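Local coordinates for protein argonaute 5 (Arabidopsis thaliana, PDB 4G0O) that probably binds the 5' nucleotide of small guide RNAs through its MID domain and so sorts them by that base in RNA-guided gene regulation, at residues Val17-Arg22 / Leu79-Pro84; Leu83-Gly88 / Cys108-Val113. All blocks are in the same frame, centred on the assembly; numbering follows the deposited sequence.

Contact 1. Residues Val17-Arg22 / Leu79-Pro84; sequences VSFSTR and LIVILP
Val17 and Ser18 pair with Val81 and Ile82 as parallel neighbours in the central sheet of the Rossmann-like MID domain. Three nearly straight backbone bonds join the strand ends: Val17 N to Ile80 O (2.9 Å), Ile82 N to Val17 O (2.6 Å) and Phe19 N to Ile82 O (2.8 Å). Packing is tight on the face that carries Val17 and Val81. There the CG2 methyl of Val17 presses obliquely on Leu79 CD2 at 3.3 Å, closer than ordinary van der Waals contact. Phe19 has CG anti to its carbonyl carbon (chi1 -56°), and its ring meets Val81 CG1 at the edge, near the ring plane, 3.9 Å from CE1. Ile62 and Ala65 of helix 62-72 and Ile93 of helix 90-101 also touch the Phe19 side chain. On the other face Ser18 CB and Ile82 CB are in ordinary contact, 3.9 Å apart. Past the strand ends Pro84 CG still rests on Phe19 CB, but beyond Ser20 the 17-22 segment moves off, and the loose side lies at the exposed Thr21 and Arg22, which do not touch 79-84. The departure starts in an ST turn, with Ser20 N donating to Ser18 OG at 3.2 Å.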
ATOM      1  N   VAL A  17       1.344  -6.751   0.519  1.00 22.31           N
ATOM      2  CA  VAL A  17       1.384  -7.815   1.515  1.00 26.95           C
ATOM      3  C   VAL A  17       0.119  -7.791   2.320  1.00 26.68           C
ATOM      4  O   VAL A  17      -0.368  -6.718   2.703  1.00 25.47           O
ATOM      5  CB  VAL A  17       2.536  -7.634   2.509  1.00 29.94           C
ATOM      6  CG1 VAL A  17       2.789  -8.921   3.283  1.00 30.94           C
ATOM      7  CG2 VAL A  17       3.753  -7.260   1.779  1.00 31.31           C
ATOM      8  N   SER A  18      -0.400  -8.978   2.602  1.00 22.77           N
ATOM      9  CA  SER A  18      -1.583  -9.093   3.428  1.00 26.21           C
ATOM     10  C   SER A  18      -1.338  -9.948   4.661  1.00 26.47           C
ATOM     11  O   SER A  18      -0.918 -11.102   4.561  1.00 22.61           O
ATOM     12  CB  SER A  18      -2.738  -9.680   2.617  1.00 26.18           C
ATOM     13  OG  SER A  18      -3.798 -10.018   3.483  1.00 28.82           O
ATOM     14  N   PHE A  19      -1.614  -9.371   5.823  1.00 22.94           N
ATOM     15  CA  PHE A  19      -1.591 -10.117   7.066  1.00 26.67           C
ATOM     16  C   PHE A  19      -3.012 -10.432   7.537  1.00 28.38           C
ATOM     17  O   PHE A  19      -3.232 -10.806   8.685  1.00 31.21           O
ATOM     18  CB  PHE A  19      -0.830  -9.346   8.140  1.00 24.08           C
ATOM     19  CG  PHE A  19       0.575  -8.971   7.734  1.00 24.24           C
ATOM     20  CD1 PHE A  19       0.905  -7.652   7.441  1.00 23.40           C
ATOM     21  CD2 PHE A  19       1.556  -9.942   7.618  1.00 23.87           C
ATOM     22  CE1 PHE A  19       2.193  -7.313   7.070  1.00 24.21           C
ATOM     23  CE2 PHE A  19       2.842  -9.610   7.232  1.00 24.35           C
ATOM     24  CZ  PHE A  19       3.164  -8.290   6.961  1.00 23.22           C
ATOM     25  N   SER A  20      -3.982 -10.263   6.653  1.00 28.53           N
ATOM     26  CA  SER A  20      -5.366 -10.547   7.014  1.00 28.61           C
ATOM     27  C   SER A  20      -5.732 -11.970   6.650  1.00 27.30           C
ATOM     28  O   SER A  20      -5.392 -12.458   5.575  1.00 28.29           O
ATOM     29  CB  SER A  20      -6.329  -9.605   6.313  1.00 29.20           C
ATOM     30  OG  SER A  20      -7.666 -10.050   6.509  1.00 24.72           O
ATOM     31  N   THR A  21      -6.442 -12.627   7.553  1.00 27.88           N
ATOM     32  CA  THR A  21      -6.875 -13.994   7.337  1.00 36.22           C
ATOM     33  C   THR A  21      -8.317 -14.033   6.818  1.00 39.59           C
ATOM     34  O   THR A  21      -8.748 -14.968   6.114  1.00 38.75           O
ATOM     35  CB  THR A  21      -6.792 -14.762   8.652  1.00 35.76           C
ATOM     36  OG1 THR A  21      -5.421 -14.826   9.077  1.00 43.72           O
ATOM     37  CG2 THR A  21      -7.341 -16.152   8.485  1.00 44.21           C
ATOM     38  N   ARG A  22      -9.054 -12.989   7.156  1.00 34.05           N
ATOM     39  CA  ARG A  22     -10.490 -12.988   6.979  1.00 36.69           C
ATOM     40  C   ARG A  22     -10.914 -12.808   5.527  1.00 34.57           C
ATOM     41  O   ARG A  22     -11.904 -13.388   5.084  1.00 41.70           O
ATOM     42  CB  ARG A  22     -11.100 -11.884   7.828  1.00 34.67           C
ATOM     43  CG  ARG A  22     -12.273 -12.353   8.627  1.00 46.12           C
ATOM     44  CD  ARG A  22     -11.829 -13.023   9.917  1.00 46.61           C
ATOM     45  NE  ARG A  22     -11.832 -12.066  11.021  1.00 55.70           N
ATOM     46  CZ  ARG A  22     -12.936 -11.612  11.614  1.00 59.64           C
ATOM     47  NH1 ARG A  22     -14.136 -12.030  11.211  1.00 58.40           N
ATOM     48  NH2 ARG A  22     -12.841 -10.740  12.610  1.00 59.53           N
ATOM     49  N   LEU A  79       5.201  -0.229  -0.504  1.00 24.61           N
ATOM     50  CA  LEU A  79       4.602  -1.495  -0.092  1.00 24.45           C
ATOM     51  C   LEU A  79       3.198  -1.211   0.353  1.00 20.63           C
ATOM     52  O   LEU A  79       2.997  -0.421   1.283  1.00 23.06           O
ATOM     53  CB  LEU A  79       5.331  -2.095   1.107  1.00 22.32           C
ATOM     54  CG  LEU A  79       5.482  -3.621   1.142  1.00 30.89           C
ATOM     55  CD1 LEU A  79       5.632  -4.147   2.579  1.00 30.79           C
ATOM     56  CD2 LEU A  79       4.363  -4.319   0.398  1.00 24.81           C
ATOM     57  N   ILE A  80       2.226  -1.847  -0.282  1.00 18.72           N
ATOM     58  CA  ILE A  80       0.859  -1.680   0.167  1.00 19.97           C
ATOM     59  C   ILE A  80       0.621  -2.772   1.181  1.00 23.13           C
ATOM     60  O   ILE A  80       0.671  -3.962   0.848  1.00 19.81           O
ATOM     61  CB  ILE A  80      -0.159  -1.814  -0.971  1.00 24.15           C
ATOM     62  CG1 ILE A  80       0.009  -0.687  -1.993  1.00 22.74           C
ATOM     63  CG2 ILE A  80      -1.582  -1.804  -0.419  1.00 21.53           C
ATOM     64  CD1 ILE A  80      -0.567  -1.046  -3.346  1.00 24.10           C
ATOM     65  N   VAL A  81       0.383  -2.381   2.429  1.00 20.97           N
ATOM     66  CA  VAL A  81       0.226  -3.384   3.467  1.00 22.97           C
ATOM     67  C   VAL A  81      -1.224  -3.563   3.885  1.00 23.13           C
ATOM     68  O   VAL A  81      -1.879  -2.603   4.298  1.00 23.48           O
ATOM     69  CB  VAL A  81       1.053  -3.046   4.703  1.00 23.44           C
ATOM     70  CG1 VAL A  81       0.612  -3.918   5.886  1.00 18.84           C
ATOM     71  CG2 VAL A  81       2.514  -3.241   4.399  1.00 22.83           C
ATOM     72  N   ILE A  82      -1.733  -4.788   3.785  1.00 21.57           N
ATOM     73  CA  ILE A  82      -3.030  -5.069   4.399  1.00 25.00           C
ATOM     74  C   ILE A  82      -2.832  -5.596   5.828  1.00 23.19           C
ATOM     75  O   ILE A  82      -2.292  -6.682   6.040  1.00 21.62           O
ATOM     76  CB  ILE A  82      -3.899  -6.027   3.549  1.00 22.97           C
ATOM     77  CG1 ILE A  82      -4.200  -5.417   2.175  1.00 29.20           C
ATOM     78  CG2 ILE A  82      -5.224  -6.314   4.241  1.00 19.41           C
ATOM     79  CD1 ILE A  82      -4.833  -6.423   1.208  1.00 25.75           C
ATOM     80  N   LEU A  83      -3.296  -4.813   6.792  1.00 20.20           N
ATOM     81  CA  LEU A  83      -3.088  -5.069   8.221  1.00 24.18           C
ATOM     82  C   LEU A  83      -3.799  -6.315   8.727  1.00 24.98           C
ATOM     83  O   LEU A  83      -4.806  -6.740   8.168  1.00 27.18           O
ATOM     84  CB  LEU A  83      -3.585  -3.868   9.047  1.00 23.27           C
ATOM     85  CG  LEU A  83      -2.867  -2.541   8.817  1.00 27.40           C
ATOM     86  CD1 LEU A  83      -3.683  -1.377   9.391  1.00 25.31           C
ATOM     87  CD2 LEU A  83      -1.460  -2.621   9.428  1.00 28.78           C
ATOM     88  N   PRO A  84      -3.288  -6.893   9.820  1.00 28.99           N
ATOM     89  CA  PRO A  84      -3.962  -8.035  10.445  1.00 28.88           C
ATOM     90  C   PRO A  84      -5.415  -7.708  10.778  1.00 26.52           C
ATOM     91  O   PRO A  84      -5.784  -6.527  10.822  1.00 26.51           O
ATOM     92  CB  PRO A  84      -3.159  -8.236  11.730  1.00 24.76           C
ATOM     93  CG  PRO A  84      -1.810  -7.781  11.375  1.00 29.59           C
ATOM     94  CD  PRO A  84      -2.016  -6.577  10.491  1.00 25.42           C
TER

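Contact 2. Residues Leu83-Gly88 / Cys108-Val113; sequences LPDVTG and CQPRQV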
ATOM      1  N   LEU A  83      -3.296  -4.813   6.792  1.00 20.20           N
ATOM      2  CA  LEU A  83      -3.088  -5.069   8.221  1.00 24.18           C
ATOM      3  C   LEU A  83      -3.799  -6.315   8.727  1.00 24.98           C
ATOM      4  O   LEU A  83      -4.806  -6.740   8.168  1.00 27.18           O
ATOM      5  CB  LEU A  83      -3.585  -3.868   9.047  1.00 23.27           C
ATOM      6  CG  LEU A  83      -2.867  -2.541   8.817  1.00 27.40           C
ATOM      7  CD1 LEU A  83      -3.683  -1.377   9.391  1.00 25.31           C
ATOM      8  CD2 LEU A  83      -1.460  -2.621   9.428  1.00 28.78           C
ATOM      9  N   PRO A  84      -3.288  -6.893   9.820  1.00 28.99           N
ATOM     10  CA  PRO A  84      -3.962  -8.035  10.445  1.00 28.88           C
ATOM     11  C   PRO A  84      -5.415  -7.708  10.778  1.00 26.52           C
ATOM     12  O   PRO A  84      -5.784  -6.527  10.822  1.00 26.51           O
ATOM     13  CB  PRO A  84      -3.159  -8.236  11.730  1.00 24.76           C
ATOM     14  CG  PRO A  84      -1.810  -7.781  11.375  1.00 29.59           C
ATOM     15  CD  PRO A  84      -2.016  -6.577  10.491  1.00 25.42           C
ATOM     16  N   ASP A  85      -6.232  -8.730  10.994  1.00 23.31           N
ATOM     17  CA  ASP A  85      -7.631  -8.489  11.323  1.00 32.29           C
ATOM     18  C   ASP A  85      -7.779  -7.858  12.700  1.00 29.77           C
ATOM     19  O   ASP A  85      -8.660  -7.036  12.912  1.00 28.77           O
ATOM     20  CB  ASP A  85      -8.445  -9.781  11.226  1.00 31.37           C
ATOM     21  CG  ASP A  85      -8.401 -10.388   9.833  1.00 34.35           C
ATOM     22  OD1 ASP A  85      -8.132 -11.605   9.726  1.00 35.26           O
ATOM     23  OD2 ASP A  85      -8.615  -9.647   8.843  1.00 31.29           O
ATOM     24  N   VAL A  86      -6.922  -8.241  13.642  1.00 29.42           N
ATOM     25  CA  VAL A  86      -6.979  -7.666  14.983  1.00 29.27           C
ATOM     26  C   VAL A  86      -5.996  -6.505  15.057  1.00 33.39           C
ATOM     27  O   VAL A  86      -4.852  -6.622  14.592  1.00 31.66           O
ATOM     28  CB  VAL A  86      -6.636  -8.715  16.067  1.00 36.60           C
ATOM     29  CG1 VAL A  86      -6.908  -8.150  17.458  1.00 32.24           C
ATOM     30  CG2 VAL A  86      -7.441  -9.998  15.847  1.00 31.54           C
ATOM     31  N   THR A  87      -6.430  -5.370  15.599  1.00 30.66           N
ATOM     32  CA  THR A  87      -5.534  -4.220  15.628  1.00 29.15           C
ATOM     33  C   THR A  87      -4.492  -4.396  16.728  1.00 34.68           C
ATOM     34  O   THR A  87      -4.663  -5.234  17.609  1.00 36.91           O
ATOM     35  CB  THR A  87      -6.287  -2.860  15.733  1.00 36.89           C
ATOM     36  OG1 THR A  87      -6.100  -2.283  17.031  1.00 37.27           O
ATOM     37  CG2 THR A  87      -7.783  -3.025  15.424  1.00 29.86           C
ATOM     38  N   GLY A  88      -3.402  -3.638  16.651  1.00 33.39           N
ATOM     39  CA  GLY A  88      -2.341  -3.725  17.642  1.00 35.02           C
ATOM     40  C   GLY A  88      -0.959  -3.985  17.060  1.00 38.99           C
ATOM     41  O   GLY A  88       0.046  -3.900  17.772  1.00 37.12           O
ATOM     42  N   CYS A 108      -3.356  -0.336   5.374  1.00 25.48           N
ATOM     43  CA  CYS A 108      -4.792  -0.316   5.121  1.00 22.91           C
ATOM     44  C   CYS A 108      -5.528  -1.371   5.916  1.00 23.85           C
ATOM     45  O   CYS A 108      -5.182  -2.550   5.852  1.00 24.96           O
ATOM     46  CB  CYS A 108      -5.049  -0.583   3.635  1.00 28.44           C
ATOM     47  SG  CYS A 108      -4.417   0.704   2.539  1.00 29.74           S
ATOM     48  N   GLN A 109      -6.564  -0.964   6.637  1.00 25.96           N
ATOM     49  CA  GLN A 109      -7.360  -1.903   7.421  1.00 26.55           C
ATOM     50  C   GLN A 109      -8.209  -2.844   6.554  1.00 29.74           C
ATOM     51  O   GLN A 109      -8.973  -2.399   5.691  1.00 27.38           O
ATOM     52  CB  GLN A 109      -8.262  -1.152   8.390  1.00 27.07           C
ATOM     53  CG  GLN A 109      -7.526  -0.486   9.518  1.00 25.62           C
ATOM     54  CD  GLN A 109      -8.425   0.420  10.297  1.00 32.26           C
ATOM     55  OE1 GLN A 109      -9.110   1.269   9.724  1.00 35.28           O
ATOM     56  NE2 GLN A 109      -8.458   0.238  11.614  1.00 30.13           N
ATOM     57  N   PRO A 110      -8.084  -4.155   6.801  1.00 26.74           N
ATOM     58  CA  PRO A 110      -8.785  -5.180   6.020  1.00 26.60           C
ATOM     59  C   PRO A 110     -10.312  -4.986   5.943  1.00 31.80           C
ATOM     60  O   PRO A 110     -10.913  -5.291   4.910  1.00 33.07           O
ATOM     61  CB  PRO A 110      -8.411  -6.500   6.732  1.00 27.14           C
ATOM     62  CG  PRO A 110      -7.882  -6.093   8.079  1.00 25.57           C
ATOM     63  CD  PRO A 110      -7.293  -4.729   7.907  1.00 25.24           C
ATOM     64  N   ARG A 111     -10.927  -4.471   7.001  1.00 27.50           N
ATOM     65  CA  ARG A 111     -12.361  -4.221   6.986  1.00 30.63           C
ATOM     66  C   ARG A 111     -12.725  -3.075   6.030  1.00 37.15           C
ATOM     67  O   ARG A 111     -13.799  -3.066   5.408  1.00 37.75           O
ATOM     68  CB  ARG A 111     -12.810  -3.898   8.399  1.00 38.87           C
ATOM     69  CG  ARG A 111     -14.207  -3.349   8.541  1.00 39.65           C
ATOM     70  CD  ARG A 111     -14.349  -2.655   9.894  1.00 46.51           C
ATOM     71  NE  ARG A 111     -13.204  -2.917  10.767  1.00 49.44           N
ATOM     72  CZ  ARG A 111     -12.199  -2.066  10.973  1.00 47.19           C
ATOM     73  NH1 ARG A 111     -11.205  -2.403  11.789  1.00 43.77           N
ATOM     74  NH2 ARG A 111     -12.183  -0.880  10.366  1.00 48.98           N
ATOM     75  N   GLN A 112     -11.824  -2.106   5.911  1.00 31.70           N
ATOM     76  CA  GLN A 112     -12.041  -0.987   5.003  1.00 31.53           C
ATOM     77  C   GLN A 112     -11.724  -1.390   3.573  1.00 31.60           C
ATOM     78  O   GLN A 112     -12.438  -1.004   2.642  1.00 30.09           O
ATOM     79  CB  GLN A 112     -11.187   0.216   5.401  1.00 32.01           C
ATOM     80  CG  GLN A 112     -11.492   0.768   6.784  1.00 31.00           C
ATOM     81  CD  GLN A 112     -12.916   1.284   6.902  1.00 40.67           C
ATOM     82  OE1 GLN A 112     -13.536   1.685   5.906  1.00 31.23           O
ATOM     83  NE2 GLN A 112     -13.445   1.279   8.129  1.00 39.25           N
ATOM     84  N   VAL A 113     -10.645  -2.151   3.400  1.00 31.71           N
ATOM     85  CA  VAL A 113     -10.269  -2.675   2.088  1.00 29.36           C
ATOM     86  C   VAL A 113     -11.438  -3.463   1.510  1.00 30.00           C
ATOM     87  O   VAL A 113     -11.741  -3.382   0.315  1.00 30.07           O
ATOM     88  CB  VAL A 113      -9.009  -3.574   2.175  1.00 27.86           C
ATOM     89  CG1 VAL A 113      -8.917  -4.516   0.982  1.00 25.94           C
ATOM     90  CG2 VAL A 113      -7.755  -2.722   2.291  1.00 23.70           C
TER
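Leu83 N donates to Cys108 O, the one hydrogen bond between the segments, at 3.1 Å. The N-H points almost straight at the oxygen (169°), although the donor is tilted 31° from the carbonyl plane. Leu83 follows this bond with its side chain: CB and CG both pass Cys108 O, and CD1 reaches the CG of Gln109, crossing it obliquely at 3.9 Å. An alanine in place of Leu83 would keep the backbone bond and the CB contact with Pro110, but would probably leave a gap over the Cys108 carbonyl and beside Gln109 CG, and deprive Ile93 of helix 90-101 of an apolar neighbour. Pro110, in the first turn of helix 110-115, turns its ring to the loop. Its CG sits 3.1 Å from Leu83 O and 3.5 Å from Pro84 O, so the ring's outer carbons lie against two successive carbonyls. Asp85 lies near the same ring, OD2 being 3.7 Å from Pro110 CG; that oxygen is hydrogen-bonded to Ser20 OG, while OD1 accepts from Thr21 N, and the carboxylate is thus held from the strand-end loop. Gln109 is the N-cap residue before helix 110-115, and its O accepts from Val113 N at 2.8 Å. In Argonaute MID domains the loop leaving this strand is the nucleotide specificity loop, and residues 84-88 match its position, consistent with a guide-RNA 5'-base site at the carboxyl edge of the Rossmann-like sheet.

In the fold
Contacts 1 and 2 share Leu83 and Pro84, and their centres lie about 7 Å apart. Strand 78-82 runs between strands 7-18 and 105-108; contact 1 joins it to the first, and contact 2 takes up the pairing with the second at its end and continues into the loop. Val81 O and Cys108 N, 2.9 Å apart, belong to that parallel pairing. Beyond the strand ends Ser20 OG lies 2.6 Å from Asp85 OD2, a probable hydrogen bond that ties the 17-22 loop to the 83-88 loop. Pro110 CB packs on both Ser20 OG (3.6 Å) and Ile82 CG2 (4.0 Å). The base of the presumed specificity loop is thus probably held between the loop after strand 7-18 and the start of helix 110-115.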